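Local structure of nucleoside phosphorylase, putative (Trypanosoma brucei, 3BJE) at residues A[220-224]-A[238-242]; A[233-237]-A[334-338]; A[39-44]-A[110-115]. The protein catalyses, as a homodimer, the phosphorolysis of uridine to uracil and alpha-D-ribose 1-phosphate. Residues are numbered along the deposited sequence.

Interaction 1 (A[220-224]-A[238-242]); sequences CAACD and QYVIG
This is helix-on-sheet packing in the alpha/beta fold of the nucleoside phosphorylase superfamily: helix 213-228 lies against strand 239-246, which follows it in the chain. Residues 220-224 are regular helix, residues 239-242 are extended, and the local axes run nearly antiparallel (163°), 10.0 Å apart at closest. Register is set by Cys223 and Tyr239, whose CA atoms are 7.3 Å apart. The main bump is the Tyr239 ring: its p rotamer (chi1 73°) projects it into the hollow formed by Cys220, Cys223 and Asp224, about one helical turn. Cys223 covers one ring face, with CB 3.8 Å and SG 4.2 Å from the ring centroid, both within 27° of the normal. Cys220 SG meets the ring obliquely, 5.1 Å from its centroid. Ile241, also pointing toward the helix, sits beside Cys220, CD1 3.3 Å from its SG. Behind the hollow, Cys223 also touches Leu161 and Ile341. At the exposed end, Tyr239 OH donates a 2.6 Å hydrogen bond to Asp224 OD1.

Interaction 2 (A[233-237]-A[334-338]); sequences EADKQ and AMKRC
The strongest link is a hydrogen bond from Arg337 NE to Gln237 OE1, 2.9 Å long with an angle of 162° at the hydrogen; Arg337 NH2 adds a weak one to the same OE1 at 3.5 Å. The acceptor therefore sits at the edge of the guanidinium, near its plane. This polar contact ties the C-terminal helix 329-348 of the phosphorylase fold to the loop leading into strand 239-246. Two waters extend it: water 1 donates to Asp235 OD1 (2.5 Å) and accepts from Arg337 NH1 (3.1 Å), while water 2 accepts from Arg337 NH2 (2.8 Å) and donates weakly to Gln237 OE1 (3.5 Å).

Residues 334-338 are helical; residues 233-235 form a 3-10 turn, after which Lys236 and Gln237 are extended. Gln237 and Arg337 face each other, their CA atoms 7.0 Å apart. The Gln237 rotamer (chi1 t, chi2 p) lays its side chain against the helix, and Arg337 (chi1 m, chi2 t, chi3 m) extends alongside the loop backbone, its CD 3.3 Å from Asp235 O. Lys236 O lies 3.3 Å from Arg337 NE, over one face of the guanidinium, but at an angle unfit for a hydrogen bond. Gln237 NE2 bonds Leu159 O. Packing closes the buried side, where Leu161 touches both Gln237 and Cys338, and Gln237 CD rests 3.5 Å from Cys338 SG.

Interaction 3 (A[39-44]-A[110-115]); sequences SDELAD and LKEYDM
Lys111, Ser39 and Leu110 have the largest areas covered here, and between them they fasten the segment before strand 45-49 to the last turn of helix 97-112. Residues 39-41 make a 3-10 turn, then residues 42-43 are extended; opposite, residues 110-112 are helical and Tyr113 is the first to depart from helical angles. The backbones come nearest at Ser39 and Leu110, whose CA atoms are only 4.7 Å apart. That closeness lets Ser39 OG donate a 2.7 Å hydrogen bond to Leu110 O, a carbonyl in the final helical turn. The same OG accepts from water 3 (3.1 Å), which in turn accepts from Met115 N (3.1 Å), so the serine also reaches the chain beyond the helix.

Lys111, with chi1 and chi2 both m and the rest of its chain t, reaches across from the helix to the loop backbone. Its NZ donates to Leu42 O and, as a salt bridge, to Asp44 OD1, each at 2.7 Å; water 4 joins that NZ (3.0 Å) to Ser39 O (2.8 Å). Leu110 points toward the loop, its CB 3.9 Å from Leu42 CD2, and Leu42 continues inward onto Thr89 and Ile91. The arrangement belongs to a beta-alpha-beta crossover of the nucleoside phosphorylase alpha/beta fold, in which helix 97-112 and the hairpin 113-114/119-120 lie between strands 86-92 and 142-151, both paired in parallel with strand 45-49.

Interactions 1 and 2 are neighbours, their centres 12 Å apart: segment 233-237, which packs on helix 329-348 and also hydrogen-bonds the end of helix 213-228, runs directly into 238-242, which packs on helix 213-228. The two helices touch, Cys223 against Ile341. Interaction 3 is remote, centred 31 Å from interaction 1 and 34 Å from interaction 2, with nearest atoms about 16 and 17 Å away. None forms part of a ligand site. Interaction 2 comes within about 11 Å of bound ribose 1-phosphate, measured from the Cys338 side chain, and Met335, in the same helical segment, packs on the pocket residue Thr148. Interaction 3 lies at the C-terminal end of helix 97-112, whose start carries calcium-binding Asp98 and Asn99.

Interaction 1 (A[220-224]-A[238-242])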
loop_
_atom_site.group_PDB
_atom_site.type_symbol
_atom_site.label_atom_id
_atom_site.label_comp_id
_atom_site.label_asym_id
_atom_site.label_seq_id
_atom_site.Cartn_x
_atom_site.Cartn_y
_atom_site.Cartn_z
ATOM N N CYS A 220 11.493 24.657 -4.457
ATOM C CA CYS A 220 10.953 26.019 -4.534
ATOM C C CYS A 220 11.754 26.898 -5.478
ATOM O O CYS A 220 11.180 27.642 -6.281
ATOM C CB CYS A 220 10.901 26.657 -3.146
ATOM S SG CYS A 220 9.739 25.814 -2.060
ATOM N N ALA A 221 13.077 26.822 -5.370
ATOM C CA ALA A 221 13.953 27.546 -6.277
ATOM C C ALA A 221 13.707 27.139 -7.725
ATOM O O ALA A 221 13.705 27.985 -8.615
ATOM C CB ALA A 221 15.409 27.344 -5.893
ATOM N N ALA A 222 13.494 25.848 -7.964
ATOM C CA ALA A 222 13.226 25.370 -9.316
ATOM C C ALA A 222 11.886 25.900 -9.846
ATOM O O ALA A 222 11.777 26.243 -11.023
ATOM C CB ALA A 222 13.289 23.849 -9.380
ATOM N N CYS A 223 10.880 25.979 -8.973
ATOM C CA CYS A 223 9.584 26.564 -9.341
ATOM C C CYS A 223 9.745 28.019 -9.732
ATOM O O CYS A 223 9.243 28.453 -10.768
ATOM C CB CYS A 223 8.593 26.491 -8.186
ATOM S SG CYS A 223 7.996 24.818 -7.829
ATOM N N ASP A 224 10.444 28.763 -8.885
ATOM C CA ASP A 224 10.729 30.173 -9.169
ATOM C C ASP A 224 11.427 30.369 -10.506
ATOM O O ASP A 224 11.062 31.251 -11.287
ATOM C CB ASP A 224 11.563 30.778 -8.043
ATOM C CG ASP A 224 10.762 30.963 -6.767
ATOM O OD1 ASP A 224 9.510 30.866 -6.825
ATOM O OD2 ASP A 224 11.380 31.202 -5.706
ATOM N N GLN A 238 1.954 27.290 -10.581
ATOM C CA GLN A 238 1.708 27.761 -9.232
ATOM C C GLN A 238 2.159 26.676 -8.257
ATOM O O GLN A 238 2.056 25.486 -8.553
ATOM C CB GLN A 238 0.226 28.098 -9.032
ATOM C CG GLN A 238 -0.247 29.284 -9.889
ATOM C CD GLN A 238 -1.734 29.605 -9.724
ATOM O OE1 GLN A 238 -2.600 28.746 -9.926
ATOM N NE2 GLN A 238 -2.036 30.856 -9.371
ATOM N N TYR A 239 2.671 27.108 -7.110
ATOM C CA TYR A 239 3.041 26.198 -6.040
ATOM C C TYR A 239 2.734 26.762 -4.661
ATOM O O TYR A 239 2.561 27.976 -4.485
ATOM C CB TYR A 239 4.516 25.800 -6.135
ATOM C CG TYR A 239 5.507 26.872 -5.754
ATOM C CD1 TYR A 239 6.117 26.876 -4.497
ATOM C CD2 TYR A 239 5.860 27.853 -6.652
ATOM C CE1 TYR A 239 7.049 27.858 -4.150
ATOM C CE2 TYR A 239 6.787 28.848 -6.318
ATOM C CZ TYR A 239 7.380 28.841 -5.067
ATOM O OH TYR A 239 8.305 29.818 -4.743
ATOM N N VAL A 240 2.657 25.843 -3.705
ATOM C CA VAL A 240 2.436 26.144 -2.298
ATOM C C VAL A 240 3.356 25.253 -1.461
ATOM O O VAL A 240 3.768 24.187 -1.917
ATOM C CB VAL A 240 0.948 25.913 -1.893
ATOM C CG1 VAL A 240 0.024 26.848 -2.671
ATOM C CG2 VAL A 240 0.511 24.457 -2.091
ATOM N N ILE A 241 3.687 25.698 -0.253
ATOM C CA ILE A 241 4.504 24.912 0.669
ATOM C C ILE A 241 3.770 24.762 1.983
ATOM O O ILE A 241 3.247 25.741 2.514
ATOM C CB ILE A 241 5.855 25.570 1.013
ATOM C CG1 ILE A 241 6.567 26.072 -0.245
ATOM C CG2 ILE A 241 6.726 24.571 1.799
ATOM C CD1 ILE A 241 7.593 27.138 0.042
ATOM N N GLY A 242 3.779 23.553 2.531
ATOM C CA GLY A 242 3.094 23.328 3.791
ATOM C C GLY A 242 3.131 21.889 4.223
ATOM O O GLY A 242 3.960 21.104 3.764
#

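Interaction 2 (A[233-237]-A[334-338])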
loop_
_atom_site.group_PDB
_atom_site.type_symbol
_atom_site.label_atom_id
_atom_site.label_comp_id
_atom_site.label_asym_id
_atom_site.label_seq_id
_atom_site.Cartn_x
_atom_site.Cartn_y
_atom_site.Cartn_z
ATOM N N GLU A 233 1.820 33.217 -19.688
ATOM C CA GLU A 233 1.039 32.932 -18.479
ATOM C C GLU A 233 0.526 31.480 -18.438
ATOM O O GLU A 233 0.356 30.908 -17.358
ATOM C CB GLU A 233 -0.129 33.919 -18.350
ATOM C CG GLU A 233 -0.700 34.036 -16.929
ATOM C CD GLU A 233 0.244 34.725 -15.948
ATOM O OE1 GLU A 233 0.951 35.674 -16.349
ATOM O OE2 GLU A 233 0.266 34.323 -14.765
ATOM N N ALA A 234 0.302 30.893 -19.614
ATOM C CA ALA A 234 -0.161 29.507 -19.730
ATOM C C ALA A 234 0.892 28.471 -19.337
ATOM O O ALA A 234 0.541 27.344 -18.980
ATOM C CB ALA A 234 -0.651 29.232 -21.146
ATOM N N ASP A 235 2.172 28.839 -19.406
ATOM C CA ASP A 235 3.261 27.934 -19.022
ATOM C C ASP A 235 3.737 28.186 -17.584
ATOM O O ASP A 235 4.739 27.618 -17.163
ATOM C CB ASP A 235 4.435 28.058 -20.022
ATOM C CG ASP A 235 5.558 27.018 -19.782
ATOM O OD1 ASP A 235 5.263 25.829 -19.505
ATOM O OD2 ASP A 235 6.752 27.397 -19.882
ATOM N N LYS A 236 3.040 29.033 -16.826
ATOM C CA LYS A 236 3.398 29.242 -15.410
ATOM C C LYS A 236 2.956 28.050 -14.546
ATOM O O LYS A 236 1.976 27.371 -14.862
ATOM C CB LYS A 236 2.768 30.510 -14.845
ATOM C CG LYS A 236 3.141 31.786 -15.591
ATOM C CD LYS A 236 4.541 32.292 -15.259
ATOM C CE LYS A 236 4.815 33.605 -15.993
ATOM N NZ LYS A 236 6.194 34.136 -15.771
ATOM N N GLN A 237 3.668 27.824 -13.450
ATOM C CA GLN A 237 3.308 26.762 -12.510
ATOM C C GLN A 237 3.163 27.356 -11.130
ATOM O O GLN A 237 4.123 27.885 -10.580
ATOM C CB GLN A 237 4.352 25.636 -12.477
ATOM C CG GLN A 237 3.997 24.477 -11.536
ATOM C CD GLN A 237 2.679 23.817 -11.895
ATOM O OE1 GLN A 237 2.469 23.418 -13.045
ATOM N NE2 GLN A 237 1.784 23.684 -10.909
ATOM N N ALA A 334 0.239 20.179 -16.647
ATOM C CA ALA A 334 0.815 20.545 -15.361
ATOM C C ALA A 334 1.944 19.591 -14.998
ATOM O O ALA A 334 3.001 20.022 -14.543
ATOM C CB ALA A 334 -0.263 20.559 -14.267
ATOM N N MET A 335 1.725 18.299 -15.232
ATOM C CA MET A 335 2.725 17.296 -14.887
ATOM C C MET A 335 3.992 17.485 -15.722
ATOM O O MET A 335 5.087 17.309 -15.207
ATOM C CB MET A 335 2.162 15.879 -15.048
ATOM C CG MET A 335 3.025 14.785 -14.433
ATOM S SD MET A 335 3.378 15.004 -12.667
ATOM C CE MET A 335 1.784 14.630 -11.915
ATOM N N LYS A 336 3.855 17.889 -16.989
ATOM C CA LYS A 336 5.032 18.149 -17.820
ATOM C C LYS A 336 5.888 19.282 -17.234
ATOM O O LYS A 336 7.106 19.163 -17.165
ATOM C CB LYS A 336 4.632 18.436 -19.274
ATOM C CG LYS A 336 4.113 17.193 -19.982
ATOM C CD LYS A 336 3.831 17.409 -21.456
ATOM C CE LYS A 336 2.826 16.366 -21.984
ATOM N NZ LYS A 336 3.145 14.961 -21.569
ATOM N N ARG A 337 5.249 20.350 -16.766
ATOM C CA ARG A 337 5.985 21.458 -16.140
ATOM C C ARG A 337 6.670 20.989 -14.867
ATOM O O ARG A 337 7.807 21.337 -14.593
ATOM C CB ARG A 337 5.054 22.620 -15.790
ATOM C CG ARG A 337 4.423 23.296 -16.990
ATOM C CD ARG A 337 3.693 24.559 -16.561
ATOM N NE ARG A 337 2.458 24.255 -15.841
ATOM C CZ ARG A 337 1.268 24.087 -16.414
ATOM N NH1 ARG A 337 1.099 24.202 -17.729
ATOM N NH2 ARG A 337 0.218 23.815 -15.653
ATOM N N CYS A 338 5.956 20.198 -14.075
ATOM C CA CYS A 338 6.446 19.808 -12.766
ATOM C C CYS A 338 7.564 18.778 -12.870
ATOM O O CYS A 338 8.447 18.750 -12.015
ATOM C CB CYS A 338 5.299 19.291 -11.903
ATOM S SG CYS A 338 4.145 20.624 -11.490
HETATM O O HOH W 1 3.177 24.514 -19.977
HETATM O O HOH W 2 -0.975 23.910 -13.137
#

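Interaction 3 (A[39-44]-A[110-115])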
loop_
_atom_site.group_PDB
_atom_site.type_symbol
_atom_site.label_atom_id
_atom_site.label_comp_id
_atom_site.label_asym_id
_atom_site.label_seq_id
_atom_site.Cartn_x
_atom_site.Cartn_y
_atom_site.Cartn_z
ATOM N N SER A 39 22.945 -2.808 -7.793
ATOM C CA SER A 39 23.617 -1.646 -7.182
ATOM C C SER A 39 24.139 -0.656 -8.228
ATOM O O SER A 39 23.958 0.556 -8.093
ATOM C CB SER A 39 24.780 -2.072 -6.298
ATOM O OG SER A 39 24.334 -2.763 -5.141
ATOM N N ASP A 40 24.787 -1.178 -9.267
ATOM C CA ASP A 40 25.453 -0.309 -10.235
ATOM C C ASP A 40 24.500 0.336 -11.238
ATOM O O ASP A 40 24.932 1.125 -12.075
ATOM C CB ASP A 40 26.640 -1.006 -10.937
ATOM C CG ASP A 40 26.234 -2.129 -11.893
ATOM O OD1 ASP A 40 25.042 -2.458 -12.048
ATOM O OD2 ASP A 40 27.163 -2.707 -12.507
ATOM N N GLU A 41 23.217 -0.005 -11.144
ATOM C CA GLU A 41 22.181 0.565 -12.005
ATOM C C GLU A 41 21.372 1.676 -11.365
ATOM O O GLU A 41 20.542 2.259 -12.028
ATOM C CB GLU A 41 21.202 -0.518 -12.427
ATOM C CG GLU A 41 21.844 -1.569 -13.275
ATOM C CD GLU A 41 20.901 -2.703 -13.632
ATOM O OE1 GLU A 41 20.033 -3.059 -12.805
ATOM O OE2 GLU A 41 21.047 -3.232 -14.753
ATOM N N LEU A 42 21.604 1.946 -10.081
ATOM C CA LEU A 42 20.795 2.890 -9.323
ATOM C C LEU A 42 21.604 4.158 -9.050
ATOM O O LEU A 42 22.690 4.083 -8.478
ATOM C CB LEU A 42 20.382 2.245 -8.002
ATOM C CG LEU A 42 19.545 3.098 -7.044
ATOM C CD1 LEU A 42 18.234 3.462 -7.708
ATOM C CD2 LEU A 42 19.336 2.311 -5.744
ATOM N N ALA A 43 21.068 5.313 -9.448
ATOM C CA ALA A 43 21.707 6.610 -9.186
ATOM C C ALA A 43 21.508 7.041 -7.728
ATOM O O ALA A 43 20.616 6.553 -7.042
ATOM C CB ALA A 43 21.143 7.679 -10.128
ATOM N N ASP A 44 22.344 7.964 -7.267
ATOM C CA ASP A 44 22.184 8.578 -5.938
ATOM C C ASP A 44 20.984 9.519 -5.875
ATOM O O ASP A 44 20.474 9.807 -4.788
ATOM C CB ASP A 44 23.425 9.387 -5.553
ATOM C CG ASP A 44 24.646 8.529 -5.307
ATOM O OD1 ASP A 44 24.521 7.305 -5.155
ATOM O OD2 ASP A 44 25.755 9.100 -5.260
ATOM N N LEU A 110 20.666 -1.753 -1.815
ATOM C CA LEU A 110 21.423 -1.535 -3.047
ATOM C C LEU A 110 22.582 -0.544 -2.878
ATOM O O LEU A 110 23.655 -0.709 -3.487
ATOM C CB LEU A 110 20.502 -1.101 -4.173
ATOM C CG LEU A 110 19.542 -2.188 -4.661
ATOM C CD1 LEU A 110 18.545 -1.583 -5.630
ATOM C CD2 LEU A 110 20.278 -3.333 -5.335
ATOM N N LYS A 111 22.377 0.478 -2.054
ATOM C CA LYS A 111 23.410 1.490 -1.851
ATOM C C LYS A 111 24.438 1.125 -0.796
ATOM O O LYS A 111 25.602 1.518 -0.907
ATOM C CB LYS A 111 22.773 2.830 -1.532
ATOM C CG LYS A 111 22.152 3.456 -2.777
ATOM C CD LYS A 111 23.219 4.050 -3.718
ATOM C CE LYS A 111 22.649 4.359 -5.094
ATOM N NZ LYS A 111 23.674 4.876 -6.041
ATOM N N GLU A 112 24.025 0.403 0.242
ATOM C CA GLU A 112 24.900 0.221 1.409
ATOM C C GLU A 112 25.250 -1.228 1.761
ATOM O O GLU A 112 26.100 -1.459 2.634
ATOM C CB GLU A 112 24.323 0.950 2.614
ATOM C CG GLU A 112 24.250 2.447 2.428
ATOM C CD GLU A 112 23.910 3.182 3.705
ATOM O OE1 GLU A 112 24.636 2.993 4.718
ATOM O OE2 GLU A 112 22.949 3.984 3.686
ATOM N N TYR A 113 24.636 -2.209 1.094
ATOM C CA TYR A 113 25.089 -3.590 1.247
ATOM C C TYR A 113 26.019 -3.929 0.088
ATOM O O TYR A 113 25.610 -3.922 -1.078
ATOM C CB TYR A 113 23.930 -4.592 1.333
ATOM C CG TYR A 113 24.417 -5.989 1.655
ATOM C CD1 TYR A 113 24.920 -6.293 2.910
ATOM C CD2 TYR A 113 24.418 -6.993 0.687
ATOM C CE1 TYR A 113 25.379 -7.561 3.207
ATOM C CE2 TYR A 113 24.885 -8.275 0.980
ATOM C CZ TYR A 113 25.363 -8.542 2.240
ATOM O OH TYR A 113 25.834 -9.800 2.542
ATOM N N ASP A 114 27.284 -4.170 0.420
ATOM C CA ASP A 114 28.279 -4.549 -0.567
ATOM C C ASP A 114 28.160 -6.049 -0.834
ATOM O O ASP A 114 28.624 -6.875 -0.037
ATOM C CB ASP A 114 29.673 -4.163 -0.062
ATOM C CG ASP A 114 30.755 -4.435 -1.067
ATOM O OD1 ASP A 114 30.513 -5.196 -2.025
ATOM O OD2 ASP A 114 31.859 -3.891 -0.882
ATOM N N MET A 115 27.489 -6.384 -1.937
ATOM C CA MET A 115 27.192 -7.772 -2.256
ATOM C C MET A 115 28.467 -8.538 -2.578
ATOM O O MET A 115 28.580 -9.723 -2.259
ATOM C CB MET A 115 26.196 -7.856 -3.418
ATOM C CG MET A 115 24.790 -7.509 -2.990
ATOM S SD MET A 115 23.663 -7.263 -4.373
ATOM C CE MET A 115 22.387 -6.254 -3.592
HETATM O O HOH W 3 26.724 -4.391 -4.134
HETATM O O HOH W 4 25.294 2.444 -6.535
#